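Local coordinates for 5'-methylthioadenosine nucleosidase / s-adenosylhomocysteine nucleosidase (Brucella melitensis bv. 1, PDB 4PR3), which is a nucleosidase of the phosphorylase superfamily that holds adenine in a pocket at the end of its central beta-sheet, at residues A[83-97]-A[182-194]. Residues are numbered along the deposited sequence; the frame is centred on the assembly and turned at random.
Sequences LVISLGSAGSAKLPQ and VPLLGLRGISDGA. With ADE (adenine), chain C.
Bent at chi2 (-70°) after a first torsion that keeps CG beside the backbone N, the Arg188 side chain folds back over the neighbouring strand, while Ser86 turns OG away from its own N (chi1 166°) to meet it. Arg188 NH2 donates to Ser86 OG at 3.2 Å, near the guanidinium plane, and NH1 reaches Ser89 O at 2.8 Å, somewhat tilted from the carbonyl plane. One face of the guanidinium lies over the Leu87-Gly88 peptide. A water that accepts from Arg188 NE and donates to Ser86 O fills a further position at the edge; a bond from each of the three nitrogens limits the group's rotation. These residues sit on adjacent parallel strands, 83-91 and 184-192, inside the mixed central sheet of the phosphorylase-superfamily fold, their backbones bonded from Val84 N to Pro183 O (3.2 Å) up to Ser92 N to Asp192 O (2.9 Å), weakly at Ser86 N and Ala90 N. On one side of the sheet the Ile85 and Leu185 side chains lie side by side, CG2 near CD2, and Leu87 meets Leu187 through their CB atoms; helix 207-226 packs against Leu87, Leu185 and Leu187. Val84, Ser86 and Leu184 face helix 170-180 instead. At the C-terminal ends the strands border the adenine pocket: Asp192 OD2 accepts a nearly straight bond (178°) from adenine N6 at 2.9 Å. Ile190, on the Ala90 side of the sheet, places CD1 on Ser92 CB at 3.6 Å, and its CG2 meets OE1 of Gln97 (3.3 Å), whose amide is held within 83-97 by NE2 donating to Ser92 O.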
loop_
_atom_site.group_PDB
_atom_site.type_symbol
_atom_site.label_atom_id
_atom_site.label_comp_id
_atom_site.label_asym_id
_atom_site.label_seq_id
_atom_site.Cartn_x
_atom_site.Cartn_y
_atom_site.Cartn_z
ATOM N N LEU A 83 -8.060 -11.957 -15.590
ATOM C CA LEU A 83 -7.041 -10.935 -15.780
ATOM C C LEU A 83 -7.466 -9.607 -15.167
ATOM O O LEU A 83 -8.601 -9.165 -15.351
ATOM C CB LEU A 83 -6.756 -10.743 -17.270
ATOM C CG LEU A 83 -5.843 -9.576 -17.652
ATOM C CD1 LEU A 83 -4.430 -9.800 -17.131
ATOM C CD2 LEU A 83 -5.835 -9.362 -19.158
ATOM N N VAL A 84 -6.547 -8.968 -14.447
ATOM C CA VAL A 84 -6.766 -7.606 -13.982
ATOM C C VAL A 84 -5.919 -6.642 -14.808
ATOM O O VAL A 84 -4.718 -6.855 -14.985
ATOM C CB VAL A 84 -6.420 -7.440 -12.489
ATOM C CG1 VAL A 84 -6.492 -5.974 -12.084
ATOM C CG2 VAL A 84 -7.354 -8.278 -11.628
ATOM N N ILE A 85 -6.547 -5.593 -15.326
ATOM C CA ILE A 85 -5.821 -4.588 -16.090
ATOM C C ILE A 85 -5.750 -3.261 -15.343
ATOM O O ILE A 85 -6.756 -2.570 -15.183
ATOM C CB ILE A 85 -6.448 -4.336 -17.481
ATOM C CG1 ILE A 85 -6.495 -5.626 -18.304
ATOM C CG2 ILE A 85 -5.669 -3.270 -18.229
ATOM C CD1 ILE A 85 -7.818 -6.356 -18.226
ATOM N N SER A 86 -4.553 -2.914 -14.887
ATOM C CA SER A 86 -4.306 -1.603 -14.308
ATOM C C SER A 86 -3.931 -0.632 -15.419
ATOM O O SER A 86 -2.965 -0.853 -16.147
ATOM C CB SER A 86 -3.181 -1.681 -13.275
ATOM O OG SER A 86 -2.708 -0.393 -12.927
ATOM N N LEU A 87 -4.696 0.442 -15.559
ATOM C CA LEU A 87 -4.400 1.426 -16.593
ATOM C C LEU A 87 -4.698 2.851 -16.137
ATOM O O LEU A 87 -5.545 3.073 -15.276
ATOM C CB LEU A 87 -5.140 1.100 -17.893
ATOM C CG LEU A 87 -6.615 1.482 -18.007
ATOM C CD1 LEU A 87 -7.065 1.336 -19.447
ATOM C CD2 LEU A 87 -7.484 0.634 -17.087
ATOM N N GLY A 88 -3.996 3.810 -16.728
ATOM C CA GLY A 88 -4.106 5.203 -16.338
ATOM C C GLY A 88 -3.007 6.006 -17.000
ATOM O O GLY A 88 -2.500 5.623 -18.052
ATOM N N SER A 89 -2.633 7.128 -16.398
ATOM C CA SER A 89 -1.558 7.930 -16.965
ATOM C C SER A 89 -0.245 7.695 -16.231
ATOM O O SER A 89 -0.201 7.001 -15.213
ATOM C CB SER A 89 -1.924 9.416 -16.922
ATOM O OG SER A 89 -2.111 9.850 -15.587
ATOM N N ALA A 90 0.822 8.292 -16.750
ATOM C CA ALA A 90 2.141 8.204 -16.141
ATOM C C ALA A 90 2.994 9.376 -16.608
ATOM O O ALA A 90 2.738 9.945 -17.665
ATOM C CB ALA A 90 2.803 6.886 -16.516
ATOM N N GLY A 91 3.998 9.744 -15.818
ATOM C CA GLY A 91 4.970 10.729 -16.255
ATOM C C GLY A 91 6.228 10.091 -16.814
ATOM O O GLY A 91 6.573 8.968 -16.447
ATOM N N SER A 92 6.907 10.794 -17.716
ATOM C CA SER A 92 8.243 10.393 -18.143
ATOM C C SER A 92 9.062 11.581 -18.628
ATOM O O SER A 92 8.544 12.448 -19.333
ATOM C CB SER A 92 8.155 9.355 -19.262
ATOM O OG SER A 92 9.434 8.837 -19.570
ATOM N N ALA A 93 10.342 11.616 -18.268
ATOM C CA ALA A 93 11.276 12.518 -18.933
ATOM C C ALA A 93 12.026 11.803 -20.060
ATOM O O ALA A 93 12.693 12.435 -20.874
ATOM C CB ALA A 93 12.257 13.092 -17.930
ATOM N N LYS A 94 11.940 10.477 -20.070
ATOM C CA LYS A 94 12.564 9.652 -21.102
ATOM C C LYS A 94 11.719 9.428 -22.360
ATOM O O LYS A 94 12.223 9.481 -23.481
ATOM C CB LYS A 94 13.003 8.315 -20.503
ATOM C CG LYS A 94 14.081 8.454 -19.446
ATOM C CD LYS A 94 14.257 7.166 -18.658
ATOM C CE LYS A 94 15.381 7.293 -17.642
ATOM N NZ LYS A 94 15.459 6.111 -16.745
ATOM N N LEU A 95 10.437 9.150 -22.161
ATOM C CA LEU A 95 9.557 8.731 -23.250
ATOM C C LEU A 95 8.791 9.866 -23.934
ATOM O O LEU A 95 8.471 10.875 -23.301
ATOM C CB LEU A 95 8.600 7.639 -22.760
ATOM C CG LEU A 95 9.301 6.313 -22.447
ATOM C CD1 LEU A 95 8.337 5.304 -21.873
ATOM C CD2 LEU A 95 9.961 5.750 -23.693
ATOM N N PRO A 96 8.503 9.702 -25.238
ATOM C CA PRO A 96 7.661 10.625 -26.006
ATOM C C PRO A 96 6.332 10.903 -25.308
ATOM O O PRO A 96 5.673 9.976 -24.832
ATOM C CB PRO A 96 7.406 9.854 -27.302
ATOM C CG PRO A 96 8.606 9.011 -27.469
ATOM C CD PRO A 96 9.061 8.634 -26.088
ATOM N N GLN A 97 5.943 12.171 -25.253
ATOM C CA GLN A 97 4.714 12.564 -24.581
ATOM C C GLN A 97 3.488 12.100 -25.354
ATOM O O GLN A 97 3.529 11.969 -26.577
ATOM C CB GLN A 97 4.673 14.082 -24.399
ATOM C CG GLN A 97 5.838 14.628 -23.597
ATOM C CD GLN A 97 5.830 14.146 -22.158
ATOM O OE1 GLN A 97 4.779 14.086 -21.521
ATOM N NE2 GLN A 97 7.001 13.793 -21.643
ATOM N N VAL A 182 -4.119 -13.811 -9.249
ATOM C CA VAL A 182 -4.530 -13.310 -10.561
ATOM C C VAL A 182 -3.354 -12.626 -11.270
ATOM O O VAL A 182 -2.557 -11.940 -10.630
ATOM C CB VAL A 182 -5.711 -12.322 -10.434
ATOM C CG1 VAL A 182 -6.276 -11.967 -11.803
ATOM C CG2 VAL A 182 -6.801 -12.916 -9.561
ATOM N N PRO A 183 -3.218 -12.836 -12.590
ATOM C CA PRO A 183 -2.179 -12.118 -13.337
ATOM C C PRO A 183 -2.568 -10.663 -13.615
ATOM O O PRO A 183 -3.755 -10.334 -13.644
ATOM C CB PRO A 183 -2.079 -12.906 -14.645
ATOM C CG PRO A 183 -3.418 -13.533 -14.806
ATOM C CD PRO A 183 -3.876 -13.867 -13.414
ATOM N N LEU A 184 -1.568 -9.810 -13.817
ATOM C CA LEU A 184 -1.789 -8.379 -14.008
ATOM C C LEU A 184 -1.204 -7.882 -15.332
ATOM O O LEU A 184 -0.139 -8.328 -15.754
ATOM C CB LEU A 184 -1.174 -7.594 -12.845
ATOM C CG LEU A 184 -1.167 -6.066 -12.961
ATOM C CD1 LEU A 184 -2.557 -5.491 -12.747
ATOM C CD2 LEU A 184 -0.168 -5.446 -12.001
ATOM N N LEU A 185 -1.908 -6.956 -15.976
ATOM C CA LEU A 185 -1.417 -6.308 -17.190
ATOM C C LEU A 185 -1.560 -4.791 -17.059
ATOM O O LEU A 185 -2.649 -4.292 -16.789
ATOM C CB LEU A 185 -2.192 -6.820 -18.406
ATOM C CG LEU A 185 -1.803 -6.363 -19.816
ATOM C CD1 LEU A 185 -2.153 -7.454 -20.815
ATOM C CD2 LEU A 185 -2.489 -5.055 -20.202
ATOM N N GLY A 186 -0.457 -4.063 -17.209
ATOM C CA GLY A 186 -0.508 -2.609 -17.177
ATOM C C GLY A 186 -0.558 -1.899 -18.520
ATOM O O GLY A 186 -0.018 -2.386 -19.512
ATOM N N LEU A 187 -1.179 -0.721 -18.532
ATOM C CA LEU A 187 -1.172 0.175 -19.688
ATOM C C LEU A 187 -1.058 1.617 -19.204
ATOM O O LEU A 187 -1.831 2.045 -18.353
ATOM C CB LEU A 187 -2.445 0.011 -20.523
ATOM C CG LEU A 187 -2.668 -1.294 -21.290
ATOM C CD1 LEU A 187 -4.031 -1.281 -21.972
ATOM C CD2 LEU A 187 -1.560 -1.533 -22.308
ATOM N N ARG A 188 -0.107 2.366 -19.750
ATOM C CA ARG A 188 0.125 3.740 -19.306
ATOM C C ARG A 188 0.337 4.711 -20.462
ATOM O O ARG A 188 1.215 4.504 -21.301
ATOM C CB ARG A 188 1.340 3.793 -18.380
ATOM C CG ARG A 188 1.134 3.111 -17.047
ATOM C CD ARG A 188 0.170 3.898 -16.188
ATOM N NE ARG A 188 -0.469 3.058 -15.185
ATOM C CZ ARG A 188 -1.308 3.513 -14.264
ATOM N NH1 ARG A 188 -1.598 4.806 -14.216
ATOM N NH2 ARG A 188 -1.852 2.678 -13.390
ATOM N N GLY A 189 -0.478 5.764 -20.515
ATOM C CA GLY A 189 -0.220 6.869 -21.422
ATOM C C GLY A 189 0.619 7.932 -20.737
ATOM O O GLY A 189 0.476 8.154 -19.538
ATOM N N ILE A 190 1.462 8.628 -21.494
ATOM C CA ILE A 190 2.350 9.617 -20.891
ATOM C C ILE A 190 1.707 10.996 -20.911
ATOM O O ILE A 190 1.539 11.603 -21.966
ATOM C CB ILE A 190 3.723 9.652 -21.591
ATOM C CG1 ILE A 190 4.511 8.397 -21.236
ATOM C CG2 ILE A 190 4.526 10.859 -21.143
ATOM C CD1 ILE A 190 4.756 8.277 -19.753
ATOM N N SER A 191 1.336 11.469 -19.726
ATOM C CA SER A 191 0.605 12.721 -19.578
ATOM C C SER A 191 1.485 13.937 -19.286
ATOM O O SER A 191 1.007 15.071 -19.344
ATOM C CB SER A 191 -0.457 12.578 -18.484
ATOM O OG SER A 191 0.127 12.159 -17.261
ATOM N N ASP A 192 2.765 13.705 -19.004
ATOM C CA ASP A 192 3.635 14.763 -18.497
ATOM C C ASP A 192 5.070 14.295 -18.297
ATOM O O ASP A 192 5.388 13.124 -18.492
ATOM C CB ASP A 192 3.095 15.312 -17.171
ATOM C CG ASP A 192 2.897 14.227 -16.130
ATOM O OD1 ASP A 192 1.843 13.557 -16.165
ATOM O OD2 ASP A 192 3.795 14.045 -15.276
ATOM N N GLY A 193 5.925 15.221 -17.879
ATOM C CA GLY A 193 7.331 14.943 -17.659
ATOM C C GLY A 193 8.254 15.639 -18.639
ATOM O O GLY A 193 9.459 15.724 -18.400
ATOM N N ALA A 194 7.696 16.153 -19.732
ATOM C CA ALA A 194 8.446 17.041 -20.617
ATOM C C ALA A 194 8.478 18.424 -19.982
ATOM O O ALA A 194 9.473 19.144 -20.073
ATOM C CB ALA A 194 7.808 17.101 -21.989
HETATM N N9 ADE C . 0.988 9.901 -13.065
HETATM C C8 ADE C . 1.001 10.802 -14.093
HETATM N N7 ADE C . 2.028 11.617 -14.067
HETATM C C5 ADE C . 2.737 11.223 -12.944
HETATM C C6 ADE C . 3.931 11.694 -12.362
HETATM N N6 ADE C . 4.644 12.709 -12.858
HETATM N N1 ADE C . 4.365 11.080 -11.242
HETATM C C2 ADE C . 3.650 10.065 -10.742
HETATM N N3 ADE C . 2.516 9.537 -11.199
HETATM C C4 ADE C . 2.109 10.168 -12.313
HETATM O O HOH W 1 -0.279 0.091 -15.295
#